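PppA (Pseudomonas aeruginosa, PDB 6JKV) probably dephosphorylates protein serine or threonine residues as a manganese-binding PP2C-family phosphatase, and is a key regulatory component of the type VI secretion system. Local coordinates at residues 217-222 with 252-257; 47-50 with 55-58; 149-154 with 227-232. All coordinates share one frame; numbering follows the deposited sequence.

Contact 1: residues 217-222 with 252-257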
ATOM      1  N   ASN A 217       8.842   6.378  -2.714  1.00 20.19           N
ATOM      2  CA  ASN A 217      10.207   5.784  -2.771  1.00 21.40           C
ATOM      3  C   ASN A 217      10.890   6.209  -4.072  1.00 22.46           C
ATOM      4  O   ASN A 217      12.127   6.133  -4.150  1.00 22.96           O
ATOM      5  CB  ASN A 217      10.233   4.269  -2.571  1.00 21.51           C
ATOM      6  CG  ASN A 217       9.172   3.525  -3.345  1.00 21.62           C
ATOM      7  OD1 ASN A 217       8.009   3.498  -2.947  1.00 21.52           O
ATOM      8  ND2 ASN A 217       9.580   2.865  -4.415  1.00 22.40           N
ATOM      9  N   LYS A 218      10.127   6.694  -5.049  1.00 21.83           N
ATOM     10  CA  LYS A 218      10.712   7.213  -6.307  1.00 23.24           C
ATOM     11  C   LYS A 218      11.407   8.554  -6.051  1.00 23.41           C
ATOM     12  O   LYS A 218      12.306   8.901  -6.832  1.00 24.55           O
ATOM     13  CB  LYS A 218       9.624   7.367  -7.367  1.00 24.19           C
ATOM     14  CG  LYS A 218      10.041   6.919  -8.756  1.00 25.39           C
ATOM     15  CD  LYS A 218       9.165   7.508  -9.833  1.00 26.50           C
ATOM     16  CE  LYS A 218       7.718   7.071  -9.720  1.00 25.91           C
ATOM     17  NZ  LYS A 218       7.588   5.609  -9.890  1.00 26.04           N
ATOM     18  N   THR A 219      11.029   9.270  -4.992  1.00 22.44           N
ATOM     19  CA  THR A 219      11.542  10.631  -4.694  1.00 23.49           C
ATOM     20  C   THR A 219      12.364  10.681  -3.398  1.00 24.23           C
ATOM     21  O   THR A 219      12.942  11.748  -3.107  1.00 25.10           O
ATOM     22  CB  THR A 219      10.391  11.634  -4.607  1.00 23.77           C
ATOM     23  OG1 THR A 219       9.371  11.119  -3.748  1.00 23.29           O
ATOM     24  CG2 THR A 219       9.791  11.938  -5.960  1.00 24.50           C
ATOM     25  N   ALA A 220      12.421   9.595  -2.630  1.00 24.16           N
ATOM     26  CA  ALA A 220      13.256   9.504  -1.411  1.00 23.64           C
ATOM     27  C   ALA A 220      13.760   8.070  -1.252  1.00 23.03           C
ATOM     28  O   ALA A 220      12.954   7.126  -1.355  1.00 21.38           O
ATOM     29  CB  ALA A 220      12.471   9.939  -0.202  1.00 22.45           C
ATOM     30  N   ASP A 221      15.056   7.914  -1.017  1.00 24.23           N
ATOM     31  CA  ASP A 221      15.664   6.572  -0.848  1.00 24.48           C
ATOM     32  C   ASP A 221      15.373   6.103   0.578  1.00 22.76           C
ATOM     33  O   ASP A 221      14.888   6.911   1.390  1.00 22.31           O
ATOM     34  CB  ASP A 221      17.153   6.574  -1.219  1.00 26.18           C
ATOM     35  CG  ASP A 221      18.023   7.392  -0.281  1.00 27.76           C
ATOM     36  OD1 ASP A 221      17.996   7.102   0.922  1.00 29.41           O
ATOM     37  OD2 ASP A 221      18.714   8.317  -0.755  1.00 29.75           O
ATOM     38  N   ASP A 222      15.686   4.841   0.855  1.00 22.00           N
ATOM     39  CA  ASP A 222      15.297   4.147   2.107  1.00 21.54           C
ATOM     40  C   ASP A 222      15.931   4.797   3.341  1.00 21.96           C
ATOM     41  O   ASP A 222      15.298   4.733   4.409  1.00 20.51           O
ATOM     42  CB  ASP A 222      15.650   2.668   2.032  1.00 21.79           C
ATOM     43  CG  ASP A 222      14.650   1.885   1.201  1.00 22.14           C
ATOM     44  OD1 ASP A 222      13.691   2.511   0.677  1.00 21.20           O
ATOM     45  OD2 ASP A 222      14.825   0.652   1.097  1.00 22.60           O
ATOM     46  N   ASP A 252       4.968  11.427  -9.693  1.00 24.04           N
ATOM     47  CA  ASP A 252       3.830  10.483  -9.553  1.00 23.52           C
ATOM     48  C   ASP A 252       2.917  10.943  -8.412  1.00 23.23           C
ATOM     49  O   ASP A 252       3.362  11.754  -7.574  1.00 24.63           O
ATOM     50  CB  ASP A 252       4.342   9.060  -9.305  1.00 22.61           C
ATOM     51  CG  ASP A 252       3.312   7.974  -9.564  1.00 21.86           C
ATOM     52  OD1 ASP A 252       2.167   8.318  -9.928  1.00 23.43           O
ATOM     53  OD2 ASP A 252       3.660   6.796  -9.396  1.00 21.55           O
ATOM     54  N   ASN A 253       1.676  10.447  -8.390  1.00 23.02           N
ATOM     55  CA  ASN A 253       0.804  10.502  -7.193  1.00 21.57           C
ATOM     56  C   ASN A 253       1.631   9.946  -6.034  1.00 20.12           C
ATOM     57  O   ASN A 253       2.278   8.902  -6.212  1.00 19.10           O
ATOM     58  CB  ASN A 253      -0.484   9.697  -7.356  1.00 21.41           C
ATOM     59  CG  ASN A 253      -1.315  10.102  -8.558  1.00 22.44           C
ATOM     60  OD1 ASN A 253      -2.115   9.308  -9.049  1.00 22.30           O
ATOM     61  ND2 ASN A 253      -1.156  11.335  -9.021  1.00 24.16           N
ATOM     62  N   ILE A 254       1.637  10.629  -4.900  1.00 19.33           N
ATOM     63  CA  ILE A 254       2.474  10.232  -3.741  1.00 20.39           C
ATOM     64  C   ILE A 254       1.548  10.068  -2.544  1.00 19.82           C
ATOM     65  O   ILE A 254       0.876  11.042  -2.185  1.00 21.62           O
ATOM     66  CB  ILE A 254       3.608  11.244  -3.488  1.00 21.68           C
ATOM     67  CG1 ILE A 254       4.333  10.931  -2.180  1.00 21.77           C
ATOM     68  CG2 ILE A 254       3.102  12.678  -3.535  1.00 23.18           C
ATOM     69  CD1 ILE A 254       5.726  11.520  -2.110  1.00 22.56           C
ATOM     70  N   THR A 255       1.507   8.858  -1.986  1.00 18.79           N
ATOM     71  CA  THR A 255       0.681   8.540  -0.803  1.00 19.48           C
ATOM     72  C   THR A 255       1.568   7.896   0.260  1.00 18.80           C
ATOM     73  O   THR A 255       2.409   7.047  -0.096  1.00 19.10           O
ATOM     74  CB  THR A 255      -0.495   7.631  -1.173  1.00 19.05           C
ATOM     75  OG1 THR A 255      -1.212   8.265  -2.231  1.00 20.46           O
ATOM     76  CG2 THR A 255      -1.414   7.377   0.005  1.00 18.60           C
ATOM     77  N   ALA A 256       1.379   8.303   1.511  1.00 18.44           N
ATOM     78  CA  ALA A 256       2.086   7.739   2.674  1.00 18.17           C
ATOM     79  C   ALA A 256       1.063   7.480   3.776  1.00 17.41           C
ATOM     80  O   ALA A 256       0.181   8.330   4.007  1.00 18.61           O
ATOM     81  CB  ALA A 256       3.186   8.668   3.130  1.00 19.04           C
ATOM     82  N   LEU A 257       1.170   6.310   4.391  1.00 17.02           N
ATOM     83  CA  LEU A 257       0.336   5.909   5.544  1.00 16.66           C
ATOM     84  C   LEU A 257       1.265   5.305   6.592  1.00 16.72           C
ATOM     85  O   LEU A 257       1.973   4.324   6.269  1.00 16.07           O
ATOM     86  CB  LEU A 257      -0.723   4.911   5.073  1.00 15.53           C
ATOM     87  CG  LEU A 257      -1.956   4.787   5.960  1.00 16.17           C
ATOM     88  CD1 LEU A 257      -3.183   4.388   5.139  1.00 16.00           C
ATOM     89  CD2 LEU A 257      -1.689   3.779   7.063  1.00 16.28           C
TER
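Lys218 reaches Asp252 through a chain bent at its far end, with chi3 and chi4 both at -63°. Asp252 has CG anti to its own N (chi1 -162°), which places the carboxylate beside the carbonyl carbon. The two side chains cross at about a right angle. The nearest approach is aliphatic: Lys218 CE lies 3.9 Å from Asp252 CB. The charged ends stay further apart, with Lys218 NZ 4.1 Å from Asp252 OD2. The ammonium forms its salt bridge with Asp214 instead.

The two oxygens of Asp252 have different tasks. OD2 is a manganese ligand, in a site completed by Asp61 and Asp214. OD1 takes a weak hydrogen bond from the next backbone amide, Asn253 N, at 2.7 Å. The metal on OD2 probably does more than this bent bond to set the rotation of the carboxylate.

A second touch, of a methyl on a hydroxyl oxygen, lies at the start of strand 254-261. Ile254 extends its longer branch toward the 217-222 loop, and CD1 comes to 4.0 Å from Thr219 OG1. That hydroxyl is hydrogen-bonded to the carbonyl oxygens of Gly215 and Leu216, in the short helix just before.

The contact itself is therefore small and made by van der Waals touches. Its chemical weight lies in the lysine charge, which is paired with one manganese ligand and close to another. It probably offsets part of the negative charge of the metal-binding carboxylates.

Contact 2: residues 47-50 with 55-58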
ATOM      1  N   ALA A  47      -5.195   5.643  -3.796  1.00 19.71           N
ATOM      2  CA  ALA A  47      -6.236   5.618  -2.746  1.00 19.29           C
ATOM      3  C   ALA A  47      -5.649   4.993  -1.486  1.00 17.57           C
ATOM      4  O   ALA A  47      -4.627   4.284  -1.574  1.00 16.93           O
ATOM      5  CB  ALA A  47      -7.451   4.852  -3.211  1.00 19.34           C
ATOM      6  N   SER A  48      -6.267   5.268  -0.349  1.00 16.59           N
ATOM      7  CA  SER A  48      -5.833   4.694   0.938  1.00 16.69           C
ATOM      8  C   SER A  48      -7.050   4.463   1.821  1.00 16.86           C
ATOM      9  O   SER A  48      -8.073   5.116   1.619  1.00 16.95           O
ATOM     10  CB  SER A  48      -4.793   5.557   1.609  1.00 15.76           C
ATOM     11  OG  SER A  48      -5.349   6.785   2.037  1.00 16.51           O
ATOM     12  N   LEU A  49      -6.913   3.519   2.746  1.00 18.02           N
ATOM     13  CA  LEU A  49      -7.887   3.271   3.825  1.00 17.50           C
ATOM     14  C   LEU A  49      -7.133   3.262   5.156  1.00 17.68           C
ATOM     15  O   LEU A  49      -6.221   2.425   5.340  1.00 16.38           O
ATOM     16  CB  LEU A  49      -8.614   1.947   3.594  1.00 17.29           C
ATOM     17  CG  LEU A  49      -9.549   1.571   4.741  1.00 18.48           C
ATOM     18  CD1 LEU A  49     -10.779   2.468   4.720  1.00 20.20           C
ATOM     19  CD2 LEU A  49      -9.939   0.101   4.702  1.00 18.81           C
ATOM     20  N   ASP A  50      -7.510   4.169   6.049  1.00 17.69           N
ATOM     21  CA  ASP A  50      -6.931   4.280   7.404  1.00 17.50           C
ATOM     22  C   ASP A  50      -8.007   3.852   8.406  1.00 18.59           C
ATOM     23  O   ASP A  50      -8.733   4.723   8.895  1.00 20.61           O
ATOM     24  CB  ASP A  50      -6.410   5.699   7.630  1.00 17.64           C
ATOM     25  CG  ASP A  50      -5.737   5.885   8.975  1.00 17.61           C
ATOM     26  OD1 ASP A  50      -5.168   4.895   9.490  1.00 16.93           O
ATOM     27  OD2 ASP A  50      -5.790   7.013   9.513  1.00 16.27           O
ATOM     28  N   GLY A  55      -8.282  -2.520  12.665  1.00 16.41           N
ATOM     29  CA  GLY A  55      -6.879  -2.961  12.547  1.00 16.46           C
ATOM     30  C   GLY A  55      -6.463  -3.118  11.096  1.00 15.48           C
ATOM     31  O   GLY A  55      -5.760  -4.072  10.804  1.00 15.08           O
ATOM     32  N   LEU A  56      -6.892  -2.209  10.220  1.00 16.22           N
ATOM     33  CA  LEU A  56      -6.691  -2.331   8.756  1.00 16.67           C
ATOM     34  C   LEU A  56      -6.120  -1.033   8.202  1.00 17.56           C
ATOM     35  O   LEU A  56      -6.656   0.047   8.519  1.00 19.38           O
ATOM     36  CB  LEU A  56      -8.015  -2.644   8.058  1.00 17.65           C
ATOM     37  CG  LEU A  56      -7.882  -2.995   6.576  1.00 17.12           C
ATOM     38  CD1 LEU A  56      -6.979  -4.201   6.384  1.00 15.80           C
ATOM     39  CD2 LEU A  56      -9.251  -3.267   5.972  1.00 18.66           C
ATOM     40  N   TRP A  57      -5.073  -1.156   7.393  1.00 16.40           N
ATOM     41  CA  TRP A  57      -4.434  -0.013   6.698  1.00 16.18           C
ATOM     42  C   TRP A  57      -4.100  -0.442   5.277  1.00 15.41           C
ATOM     43  O   TRP A  57      -3.493  -1.502   5.107  1.00 15.80           O
ATOM     44  CB  TRP A  57      -3.204   0.460   7.468  1.00 15.77           C
ATOM     45  CG  TRP A  57      -3.539   0.777   8.889  1.00 16.20           C
ATOM     46  CD1 TRP A  57      -4.022   1.955   9.372  1.00 16.91           C
ATOM     47  CD2 TRP A  57      -3.447  -0.112  10.012  1.00 16.04           C
ATOM     48  NE1 TRP A  57      -4.228   1.864  10.722  1.00 18.19           N
ATOM     49  CE2 TRP A  57      -3.871   0.608  11.143  1.00 17.31           C
ATOM     50  CE3 TRP A  57      -3.035  -1.436  10.170  1.00 17.09           C
ATOM     51  CZ2 TRP A  57      -3.890   0.047  12.419  1.00 17.47           C
ATOM     52  CZ3 TRP A  57      -3.055  -1.992  11.432  1.00 17.57           C
ATOM     53  CH2 TRP A  57      -3.483  -1.262  12.536  1.00 17.14           C
ATOM     54  N   VAL A  58      -4.513   0.360   4.305  1.00 15.88           N
ATOM     55  CA  VAL A  58      -4.443  -0.015   2.873  1.00 16.36           C
ATOM     56  C   VAL A  58      -3.900   1.181   2.101  1.00 15.97           C
ATOM     57  O   VAL A  58      -4.314   2.314   2.388  1.00 17.17           O
ATOM     58  CB  VAL A  58      -5.819  -0.461   2.342  1.00 16.62           C
ATOM     59  CG1 VAL A  58      -5.766  -0.752   0.851  1.00 16.11           C
ATOM     60  CG2 VAL A  58      -6.358  -1.664   3.106  1.00 17.24           C
TER
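Leu49 and Val58 sit side by side on neighbouring antiparallel strands, with their side chains on the same face of the sheet. Their CB atoms are 3.9 Å apart. Leu49 also reaches Leu56 on this side. The two leucine side chains cross at about a right angle and touch through their methyls, Leu49 CD2 to Leu56 CD2 at 3.7 Å. Helices 69-82 and 89-114 cover this group.

Asp50 and Trp57 pair on the other face. With chi1 at -177°, the carboxylate of Asp50 swings away from its own backbone N and reaches the edge of the indole. OD1 lies in the ring plane, 3.2 Å from Trp57 CD1. The carboxylate plane is turned 36° from the ring. OD1 is held by a hydrogen bond from outside the pair, with Ser31 OG, and the same hydroxyl is weakly bonded to Trp57 NE1. One face of the indole has Gly55 C 3.6 Å above it, offset toward the rim. Leu257 and Val259 of the second sheet also pack on Trp57.

The backbones keep these pairs in register. Leu49 and Val58 form a hydrogen-bonded pair, with N to O distances of 2.9 Å for both Leu49 N to Val58 O and Val58 N to Leu49 O. Asp50 and Trp57 are the adjoining non-hydrogen-bonded pair. Near the turn, Gly55 and Leu56 both face one residue of strand 46-51. This is a G1 bulge, with Gly55 at positive phi, in a beta hairpin at the border of one sheet of the PP2C beta sandwich.

Contact 3: residues 149-154 with 227-232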
ATOM      1  N   GLY A 149      15.055   2.137  15.279  1.00 23.24           N
ATOM      2  CA  GLY A 149      15.675   3.117  14.370  1.00 23.35           C
ATOM      3  C   GLY A 149      16.222   2.492  13.094  1.00 23.17           C
ATOM      4  O   GLY A 149      16.934   3.196  12.361  1.00 22.36           O
ATOM      5  N   VAL A 150      15.896   1.226  12.814  1.00 23.32           N
ATOM      6  CA  VAL A 150      16.361   0.511  11.589  1.00 23.31           C
ATOM      7  C   VAL A 150      15.156   0.239  10.692  1.00 21.24           C
ATOM      8  O   VAL A 150      14.172  -0.355  11.175  1.00 20.40           O
ATOM      9  CB  VAL A 150      17.099  -0.795  11.929  1.00 24.24           C
ATOM     10  CG1 VAL A 150      17.546  -1.504  10.662  1.00 24.63           C
ATOM     11  CG2 VAL A 150      18.281  -0.548  12.862  1.00 25.46           C
ATOM     12  N   LEU A 151      15.243   0.657   9.429  1.00 21.42           N
ATOM     13  CA  LEU A 151      14.168   0.443   8.432  1.00 21.03           C
ATOM     14  C   LEU A 151      14.390  -0.873   7.688  1.00 20.76           C
ATOM     15  O   LEU A 151      15.528  -1.193   7.344  1.00 22.39           O
ATOM     16  CB  LEU A 151      14.130   1.609   7.446  1.00 21.28           C
ATOM     17  CG  LEU A 151      12.929   1.604   6.509  1.00 20.26           C
ATOM     18  CD1 LEU A 151      11.662   1.921   7.280  1.00 19.68           C
ATOM     19  CD2 LEU A 151      13.131   2.595   5.375  1.00 21.04           C
ATOM     20  N   GLU A 152      13.308  -1.583   7.409  1.00 20.41           N
ATOM     21  CA  GLU A 152      13.372  -2.906   6.754  1.00 20.20           C
ATOM     22  C   GLU A 152      12.183  -3.051   5.821  1.00 18.31           C
ATOM     23  O   GLU A 152      11.048  -2.824   6.268  1.00 16.98           O
ATOM     24  CB  GLU A 152      13.383  -3.999   7.818  1.00 21.89           C
ATOM     25  CG  GLU A 152      13.164  -5.385   7.265  1.00 22.80           C
ATOM     26  CD  GLU A 152      13.117  -6.462   8.336  1.00 24.95           C
ATOM     27  OE1 GLU A 152      13.159  -6.107   9.551  1.00 27.42           O
ATOM     28  OE2 GLU A 152      13.007  -7.650   7.962  1.00 25.61           O
ATOM     29  N   ALA A 153      12.456  -3.391   4.564  1.00 18.48           N
ATOM     30  CA  ALA A 153      11.436  -3.626   3.529  1.00 19.34           C
ATOM     31  C   ALA A 153      10.761  -4.959   3.836  1.00 19.08           C
ATOM     32  O   ALA A 153      11.465  -5.968   3.931  1.00 20.80           O
ATOM     33  CB  ALA A 153      12.064  -3.616   2.151  1.00 20.06           C
ATOM     34  N   ILE A 154       9.444  -4.946   4.021  1.00 18.84           N
ATOM     35  CA  ILE A 154       8.657  -6.179   4.304  1.00 17.95           C
ATOM     36  C   ILE A 154       8.127  -6.732   2.985  1.00 17.02           C
ATOM     37  O   ILE A 154       8.296  -7.925   2.728  1.00 17.31           O
ATOM     38  CB  ILE A 154       7.537  -5.891   5.317  1.00 17.36           C
ATOM     39  CG1 ILE A 154       8.106  -5.296   6.609  1.00 17.69           C
ATOM     40  CG2 ILE A 154       6.738  -7.154   5.589  1.00 17.47           C
ATOM     41  CD1 ILE A 154       9.237  -6.101   7.218  1.00 17.95           C
ATOM     42  N   ASP A 227      14.963   8.227   8.160  1.00 21.21           N
ATOM     43  CA  ASP A 227      15.145   9.516   8.871  1.00 22.55           C
ATOM     44  C   ASP A 227      13.790  10.135   9.208  1.00 21.74           C
ATOM     45  O   ASP A 227      13.578  10.528  10.377  1.00 22.93           O
ATOM     46  CB  ASP A 227      15.987  10.490   8.052  1.00 23.90           C
ATOM     47  CG  ASP A 227      17.444  10.090   8.011  1.00 24.54           C
ATOM     48  OD1 ASP A 227      17.843   9.266   8.849  1.00 24.33           O
ATOM     49  OD2 ASP A 227      18.152  10.594   7.130  1.00 26.26           O
ATOM     50  N   VAL A 228      12.906  10.228   8.221  1.00 21.28           N
ATOM     51  CA  VAL A 228      11.592  10.906   8.389  1.00 22.36           C
ATOM     52  C   VAL A 228      10.710  10.069   9.323  1.00 21.64           C
ATOM     53  O   VAL A 228      10.011  10.666  10.160  1.00 22.29           O
ATOM     54  CB  VAL A 228      10.905  11.167   7.038  1.00 22.45           C
ATOM     55  CG1 VAL A 228       9.574  11.868   7.236  1.00 22.46           C
ATOM     56  CG2 VAL A 228      11.788  11.973   6.099  1.00 23.33           C
ATOM     57  N   LEU A 229      10.747   8.739   9.199  1.00 21.11           N
ATOM     58  CA  LEU A 229       9.900   7.834  10.016  1.00 20.16           C
ATOM     59  C   LEU A 229      10.328   7.874  11.488  1.00 20.17           C
ATOM     60  O   LEU A 229       9.490   7.548  12.340  1.00 20.72           O
ATOM     61  CB  LEU A 229       9.994   6.405   9.476  1.00 19.94           C
ATOM     62  CG  LEU A 229       9.208   6.125   8.194  1.00 20.02           C
ATOM     63  CD1 LEU A 229       9.420   4.686   7.742  1.00 20.27           C
ATOM     64  CD2 LEU A 229       7.722   6.404   8.386  1.00 19.73           C
ATOM     65  N   SER A 230      11.570   8.254  11.785  1.00 20.98           N
ATOM     66  CA  SER A 230      12.115   8.268  13.170  1.00 21.89           C
ATOM     67  C   SER A 230      11.592   9.493  13.926  1.00 22.38           C
ATOM     68  O   SER A 230      12.396  10.271  14.458  1.00 24.12           O
ATOM     69  CB  SER A 230      13.610   8.196  13.169  1.00 22.48           C
ATOM     70  OG  SER A 230      14.021   6.865  12.902  1.00 23.02           O
ATOM     71  N   HIS A 231      10.271   9.647  13.965  1.00 22.77           N
ATOM     72  CA  HIS A 231       9.566  10.690  14.746  1.00 22.88           C
ATOM     73  C   HIS A 231       8.302  10.090  15.361  1.00 21.63           C
ATOM     74  O   HIS A 231       7.811   9.045  14.874  1.00 20.12           O
ATOM     75  CB  HIS A 231       9.291  11.921  13.874  1.00 23.46           C
ATOM     76  CG  HIS A 231      10.540  12.613  13.441  1.00 24.88           C
ATOM     77  ND1 HIS A 231      11.255  12.235  12.317  1.00 24.80           N
ATOM     78  CD2 HIS A 231      11.235  13.631  13.999  1.00 26.70           C
ATOM     79  CE1 HIS A 231      12.328  12.995  12.202  1.00 25.44           C
ATOM     80  NE2 HIS A 231      12.343  13.857  13.222  1.00 25.96           N
ATOM     81  N   SER A 232       7.816  10.733  16.422  1.00 22.78           N
ATOM     82  CA  SER A 232       6.794  10.174  17.339  1.00 22.70           C
ATOM     83  C   SER A 232       5.403  10.259  16.712  1.00 22.08           C
ATOM     84  O   SER A 232       4.545   9.440  17.087  1.00 21.61           O
ATOM     85  CB  SER A 232       6.817  10.883  18.659  1.00 23.39           C
ATOM     86  OG  SER A 232       6.298  12.197  18.524  1.00 23.24           O
TER
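Leu151 and Leu229 meet with no flat group between them. The one ring in the two segments, His231, stands just past the end of helix 222-229. Val228 C lies at its edge, in the ring plane. His231 ND1 donates to Val228 O at 2.9 Å with an N-H...O angle of 156°. The donor approaches from above the carbonyl plane, and the oxygen is tilted slightly out of the ring plane. The bond helps to hold the imidazole against the last turn of the helix. On the backbone, His231 N bonds to Leu229 O at 2.8 Å, closing an inverse gamma turn centred on Ser230.

The contact proper joins edge strand 150-153 of one sheet of the PP2C sandwich to the end of this helix. Two leucines make its main touch. Leu151 CD1 lies 3.6 Å from Leu229 CD1, and the side chains cross at about a right angle. In Leu229, CG is anti to the carbonyl carbon (chi1 -76°), and CD1 is the methyl that meets Leu151. Leu146 on strand 142-147 and Val237 on helix 234-247 also pack on Leu229.

A looser touch lies where the chain enters the strand. Gly149 CA is 4.4 Å from Ser230 OG, and Gly149 has positive phi. The serine hydroxyl is hydrogen-bonded to Arg226 O, within the helix. The guanidinium of Arg226 in turn reaches Gly149 O through NH1, adding a polar link beside the leucine pair.

In the fold
Strand 254-257 of contact 1 and the hairpin of contact 2 belong to different sheets of the sandwich, and the contact centres are about 17 Å apart. Leu257 joins them: its CD1 is 3.6 Å from Leu49 O, and its CD2 is 3.7 Å from Trp57 CB. Contacts 1 and 3 reach the same sheet, with centres about 14 Å apart. They touch where Asp222 O meets Leu151 CD2, as helix 222-229 leads from one to the other. Contacts 2 and 3 stay apart, with nearest atoms about 12 Å from each other. Contact 1 belongs to the manganese site through Asp252. In contact 2, the side chain of Ala47 is about 10 Å from a manganese ion, and contact 3 is remote from the metals.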